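Local structure of tRNA (Adenine(22)-N(1))-methyltransferase (Mycoplasma capricolum subsp. capricolum, 6QE6) at residues M21-K31 against Y48-K58. The protein probably methylates N1 of adenine 22 in tRNA, and binds the cofactor product S-adenosyl-L-homocysteine. Residues are numbered along the deposited sequence; the frame is centred on the assembly and turned at random.
Sequences MLSFRLNQVAK and YLPIYLVQNNK. With SAH (S-adenosyl-L-homocysteine), chain C.
Leu-22 lays its CD1 methyl over one face of the Tyr-52 ring, a CH-pi contact 3.8 Å from the ring centroid. It packs the loop leading into helix 24-31 on helix 48-55; the two helices lie side by side on one face of the Rossmann-like methyltransferase sheet, before and after strand 36-42, their short axes 10.7 Å apart and crossing at -42°. Tyr-52 carries its ring anti to its own backbone N (chi1 179°), which takes it across to Ala-30, whose CB lies 3.8 Å from Tyr-52 CE2. Asn-56 ND2 sits over the opposite face, 3.7 Å above the ring plane, and donates to Tyr-52 O, while Met-21 SD lies at the ring edge, a Met-aromatic contact. The bend at chi3 carries Met-21 CE onward to Tyr-48 CD1 and Ile-51 CG2. Beneath, toward the sheet, Leu-49 CD2 meets Val-29 CG1 at 4.1 Å, and both side chains rest on Thr-111 of strand 109-115. Away from helix 48-55, Arg-25 NH1 makes a weak hydrogen bond to SAH OXT. After the Schellman motif closing helix 48-55, Lys-58 NZ, also hydrogen-bonded to Ile-33 O and Asn-34 OD1, reaches Ala-30 O at 2.7 Å from above the carbonyl plane, 36° out of it.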
loop_
_atom_site.group_PDB
_atom_site.type_symbol
_atom_site.label_atom_id
_atom_site.label_comp_id
_atom_site.label_asym_id
_atom_site.label_seq_id
_atom_site.Cartn_x
_atom_site.Cartn_y
_atom_site.Cartn_z
ATOM N N MET A 21 -17.468 5.921 8.172
ATOM C CA MET A 21 -16.759 6.986 7.476
ATOM C C MET A 21 -15.641 6.479 6.573
ATOM O O MET A 21 -15.138 7.248 5.744
ATOM C CB MET A 21 -16.184 7.953 8.502
ATOM C CG MET A 21 -15.437 7.210 9.587
ATOM S SD MET A 21 -14.524 8.267 10.723
ATOM C CE MET A 21 -14.155 9.652 9.649
ATOM N N LEU A 22 -15.240 5.215 6.720
ATOM C CA LEU A 22 -14.186 4.620 5.913
ATOM C C LEU A 22 -14.776 3.658 4.886
ATOM O O LEU A 22 -15.734 2.928 5.171
ATOM C CB LEU A 22 -13.178 3.882 6.794
ATOM C CG LEU A 22 -12.419 4.689 7.865
ATOM C CD1 LEU A 22 -11.377 3.831 8.523
ATOM C CD2 LEU A 22 -11.792 5.944 7.288
ATOM N N SER A 23 -14.203 3.678 3.684
ATOM C CA SER A 23 -14.443 2.636 2.703
ATOM C C SER A 23 -13.861 1.305 3.196
ATOM O O SER A 23 -13.066 1.258 4.143
ATOM C CB SER A 23 -13.829 3.026 1.359
ATOM O OG SER A 23 -12.416 3.008 1.417
ATOM N N PHE A 24 -14.260 0.214 2.529
ATOM C CA PHE A 24 -13.794 -1.116 2.916
ATOM C C PHE A 24 -12.274 -1.187 2.944
ATOM O O PHE A 24 -11.686 -1.733 3.888
ATOM C CB PHE A 24 -14.345 -2.186 1.969
ATOM C CG PHE A 24 -13.922 -3.591 2.332
ATOM C CD1 PHE A 24 -14.499 -4.258 3.403
ATOM C CD2 PHE A 24 -12.927 -4.242 1.611
ATOM C CE1 PHE A 24 -14.101 -5.549 3.740
ATOM C CE2 PHE A 24 -12.523 -5.524 1.960
ATOM C CZ PHE A 24 -13.120 -6.172 3.015
ATOM N N ARG A 25 -11.612 -0.655 1.912
ATOM C CA ARG A 25 -10.154 -0.783 1.891
ATOM C C ARG A 25 -9.496 0.056 2.985
ATOM O O ARG A 25 -8.475 -0.372 3.548
ATOM C CB ARG A 25 -9.593 -0.421 0.520
ATOM C CG ARG A 25 -9.900 0.965 0.056
ATOM C CD ARG A 25 -9.502 1.097 -1.386
ATOM N NE ARG A 25 -10.473 1.912 -2.094
ATOM C CZ ARG A 25 -10.369 3.225 -2.220
ATOM N NH1 ARG A 25 -9.317 3.860 -1.682
ATOM N NH2 ARG A 25 -11.315 3.894 -2.876
ATOM N N LEU A 26 -10.075 1.221 3.329
ATOM C CA LEU A 26 -9.522 2.014 4.428
ATOM C C LEU A 26 -9.756 1.336 5.767
ATOM O O LEU A 26 -8.901 1.411 6.660
ATOM C CB LEU A 26 -10.107 3.430 4.421
ATOM C CG LEU A 26 -9.437 4.349 3.385
ATOM C CD1 LEU A 26 -9.669 5.810 3.693
ATOM C CD2 LEU A 26 -7.926 4.064 3.281
ATOM N N ASN A 27 -10.887 0.650 5.929
ATOM C CA ASN A 27 -11.057 -0.108 7.158
ATOM C C ASN A 27 -10.026 -1.210 7.274
ATOM O O ASN A 27 -9.613 -1.547 8.387
ATOM C CB ASN A 27 -12.454 -0.694 7.250
ATOM C CG ASN A 27 -13.366 0.174 8.056
ATOM O OD1 ASN A 27 -14.170 0.948 7.503
ATOM N ND2 ASN A 27 -13.223 0.098 9.385
ATOM N N GLN A 28 -9.591 -1.776 6.150
ATOM C CA GLN A 28 -8.589 -2.834 6.223
ATOM C C GLN A 28 -7.276 -2.291 6.756
ATOM O O GLN A 28 -6.623 -2.945 7.572
ATOM C CB GLN A 28 -8.398 -3.500 4.862
ATOM C CG GLN A 28 -9.652 -4.222 4.323
ATOM C CD GLN A 28 -10.411 -4.959 5.409
ATOM O OE1 GLN A 28 -11.571 -4.648 5.699
ATOM N NE2 GLN A 28 -9.761 -5.925 6.027
ATOM N N VAL A 29 -6.894 -1.080 6.332
ATOM C CA VAL A 29 -5.726 -0.415 6.900
ATOM C C VAL A 29 -5.907 -0.158 8.404
ATOM O O VAL A 29 -4.965 -0.317 9.199
ATOM C CB VAL A 29 -5.440 0.891 6.135
ATOM C CG1 VAL A 29 -4.418 1.725 6.882
ATOM C CG2 VAL A 29 -4.943 0.590 4.754
ATOM N N ALA A 30 -7.109 0.252 8.821
ATOM C CA ALA A 30 -7.304 0.631 10.219
ATOM C C ALA A 30 -7.207 -0.571 11.156
ATOM O O ALA A 30 -6.761 -0.421 12.303
ATOM C CB ALA A 30 -8.648 1.341 10.388
ATOM N N LYS A 31 -7.594 -1.766 10.695
ATOM C CA LYS A 31 -7.491 -2.948 11.549
ATOM C C LYS A 31 -6.050 -3.246 11.950
ATOM O O LYS A 31 -5.813 -3.813 13.021
ATOM C CB LYS A 31 -8.099 -4.166 10.853
ATOM C CG LYS A 31 -9.560 -4.002 10.552
ATOM C CD LYS A 31 -10.254 -5.336 10.462
ATOM C CE LYS A 31 -11.631 -5.123 9.937
ATOM N NZ LYS A 31 -11.449 -4.431 8.644
ATOM N N TYR A 48 -10.247 11.457 6.659
ATOM C CA TYR A 48 -11.171 10.568 7.357
ATOM C C TYR A 48 -10.454 9.382 8.004
ATOM O O TYR A 48 -10.899 8.892 9.045
ATOM C CB TYR A 48 -12.261 10.086 6.393
ATOM C CG TYR A 48 -13.302 11.148 6.061
ATOM C CD1 TYR A 48 -13.985 11.814 7.068
ATOM C CD2 TYR A 48 -13.599 11.479 4.742
ATOM C CE1 TYR A 48 -14.934 12.786 6.785
ATOM C CE2 TYR A 48 -14.551 12.448 4.441
ATOM C CZ TYR A 48 -15.217 13.102 5.472
ATOM O OH TYR A 48 -16.171 14.069 5.198
ATOM N N LEU A 49 -9.341 8.908 7.420
ATOM C CA LEU A 49 -8.586 7.846 8.087
ATOM C C LEU A 49 -7.879 8.353 9.344
ATOM O O LEU A 49 -8.014 7.709 10.403
ATOM C CB LEU A 49 -7.617 7.178 7.103
ATOM C CG LEU A 49 -6.631 6.151 7.688
ATOM C CD1 LEU A 49 -7.364 4.957 8.269
ATOM C CD2 LEU A 49 -5.601 5.671 6.640
ATOM N N PRO A 50 -7.125 9.467 9.320
ATOM C CA PRO A 50 -6.609 10.002 10.594
ATOM C C PRO A 50 -7.694 10.260 11.622
ATOM O O PRO A 50 -7.508 9.937 12.802
ATOM C CB PRO A 50 -5.908 11.300 10.168
ATOM C CG PRO A 50 -5.460 11.043 8.787
ATOM C CD PRO A 50 -6.537 10.174 8.167
ATOM N N ILE A 51 -8.823 10.840 11.203
ATOM C CA ILE A 51 -9.927 11.110 12.121
ATOM C C ILE A 51 -10.429 9.816 12.750
ATOM O O ILE A 51 -10.552 9.711 13.974
ATOM C CB ILE A 51 -11.050 11.872 11.391
ATOM C CG1 ILE A 51 -10.632 13.324 11.149
ATOM C CG2 ILE A 51 -12.366 11.799 12.162
ATOM C CD1 ILE A 51 -11.400 13.988 10.042
ATOM N N TYR A 52 -10.711 8.803 11.928
ATOM C CA TYR A 52 -11.163 7.517 12.458
ATOM C C TYR A 52 -10.176 6.952 13.480
ATOM O O TYR A 52 -10.574 6.522 14.573
ATOM C CB TYR A 52 -11.363 6.519 11.318
ATOM C CG TYR A 52 -11.809 5.156 11.786
ATOM C CD1 TYR A 52 -13.167 4.845 11.845
ATOM C CD2 TYR A 52 -10.882 4.178 12.179
ATOM C CE1 TYR A 52 -13.612 3.604 12.278
ATOM C CE2 TYR A 52 -11.314 2.916 12.624
ATOM C CZ TYR A 52 -12.692 2.640 12.663
ATOM O OH TYR A 52 -13.171 1.416 13.081
ATOM N N LEU A 53 -8.880 6.931 13.126
ATOM C CA LEU A 53 -7.865 6.330 13.991
ATOM C C LEU A 53 -7.767 7.055 15.329
ATOM O O LEU A 53 -7.615 6.421 16.380
ATOM C CB LEU A 53 -6.508 6.332 13.289
ATOM C CG LEU A 53 -6.326 5.397 12.093
ATOM C CD1 LEU A 53 -5.016 5.709 11.428
ATOM C CD2 LEU A 53 -6.368 3.948 12.538
ATOM N N VAL A 54 -7.849 8.384 15.310
ATOM C CA VAL A 54 -7.807 9.123 16.567
ATOM C C VAL A 54 -9.087 8.891 17.371
ATOM O O VAL A 54 -9.037 8.653 18.581
ATOM C CB VAL A 54 -7.557 10.615 16.295
ATOM C CG1 VAL A 54 -7.957 11.453 17.507
ATOM C CG2 VAL A 54 -6.088 10.824 15.951
ATOM N N GLN A 55 -10.246 8.921 16.708
ATOM C CA GLN A 55 -11.508 8.704 17.414
ATOM C C GLN A 55 -11.549 7.348 18.107
ATOM O O GLN A 55 -12.128 7.225 19.185
ATOM C CB GLN A 55 -12.686 8.836 16.450
ATOM C CG GLN A 55 -12.990 10.278 16.075
ATOM C CD GLN A 55 -14.196 10.418 15.171
ATOM O OE1 GLN A 55 -14.408 9.609 14.263
ATOM N NE2 GLN A 55 -14.985 11.465 15.399
ATOM N N ASN A 56 -10.936 6.324 17.523
ATOM C CA ASN A 56 -10.977 4.992 18.111
ATOM C C ASN A 56 -9.737 4.670 18.935
ATOM O O ASN A 56 -9.534 3.512 19.312
ATOM C CB ASN A 56 -11.197 3.949 17.021
ATOM C CG ASN A 56 -12.627 3.962 16.498
ATOM O OD1 ASN A 56 -13.408 3.043 16.755
ATOM N ND2 ASN A 56 -12.981 5.019 15.774
ATOM N N ASN A 57 -8.929 5.677 19.257
ATOM C CA ASN A 57 -7.786 5.518 20.156
ATOM C C ASN A 57 -6.770 4.500 19.620
ATOM O O ASN A 57 -6.063 3.837 20.385
ATOM C CB ASN A 57 -8.251 5.145 21.574
ATOM C CG ASN A 57 -9.520 5.901 21.994
ATOM O OD1 ASN A 57 -9.527 7.137 22.091
ATOM N ND2 ASN A 57 -10.598 5.158 22.243
ATOM N N LYS A 58 -6.691 4.362 18.293
ATOM C CA LYS A 58 -5.640 3.555 17.695
ATOM C C LYS A 58 -4.331 4.328 17.618
ATOM O O LYS A 58 -3.250 3.737 17.700
ATOM C CB LYS A 58 -6.086 3.071 16.317
ATOM C CG LYS A 58 -7.204 2.040 16.409
ATOM C CD LYS A 58 -7.931 1.836 15.100
ATOM C CE LYS A 58 -8.591 0.475 15.073
ATOM N NZ LYS A 58 -7.593 -0.603 14.846
HETATM N N SAH C . -6.046 8.474 1.070
HETATM C CA SAH C . -7.349 8.485 0.415
HETATM C CB SAH C . -7.333 9.407 -0.814
HETATM C CG SAH C . -6.453 8.980 -1.990
HETATM S SD SAH C . -6.648 10.083 -3.415
HETATM C C SAH C . -7.788 7.076 0.008
HETATM O O SAH C . -6.963 6.163 -0.108
HETATM O OXT SAH C . -8.976 6.816 -0.220
HETATM C "C5'" SAH C . -4.862 10.338 -3.532
HETATM C "C4'" SAH C . -4.408 11.566 -2.749
HETATM O "O4'" SAH C . -3.001 11.576 -2.688
HETATM C "C3'" SAH C . -4.803 12.866 -3.424
HETATM O "O3'" SAH C . -5.445 13.702 -2.489
HETATM C "C2'" SAH C . -3.492 13.497 -3.863
HETATM O "O2'" SAH C . -3.564 14.887 -3.705
HETATM C "C1'" SAH C . -2.494 12.865 -2.919
HETATM N N9 SAH C . -1.151 12.728 -3.483
HETATM C C8 SAH C . -0.818 12.396 -4.764
HETATM N N7 SAH C . 0.540 12.366 -4.846
HETATM C C5 SAH C . 1.061 12.664 -3.650
HETATM C C6 SAH C . 2.368 12.777 -3.203
HETATM N N6 SAH C . 3.392 12.567 -4.026
HETATM N N1 SAH C . 2.594 13.115 -1.888
HETATM C C2 SAH C . 1.538 13.330 -1.024
HETATM N N3 SAH C . 0.245 13.215 -1.487
HETATM C C4 SAH C . 0.012 12.887 -2.778
#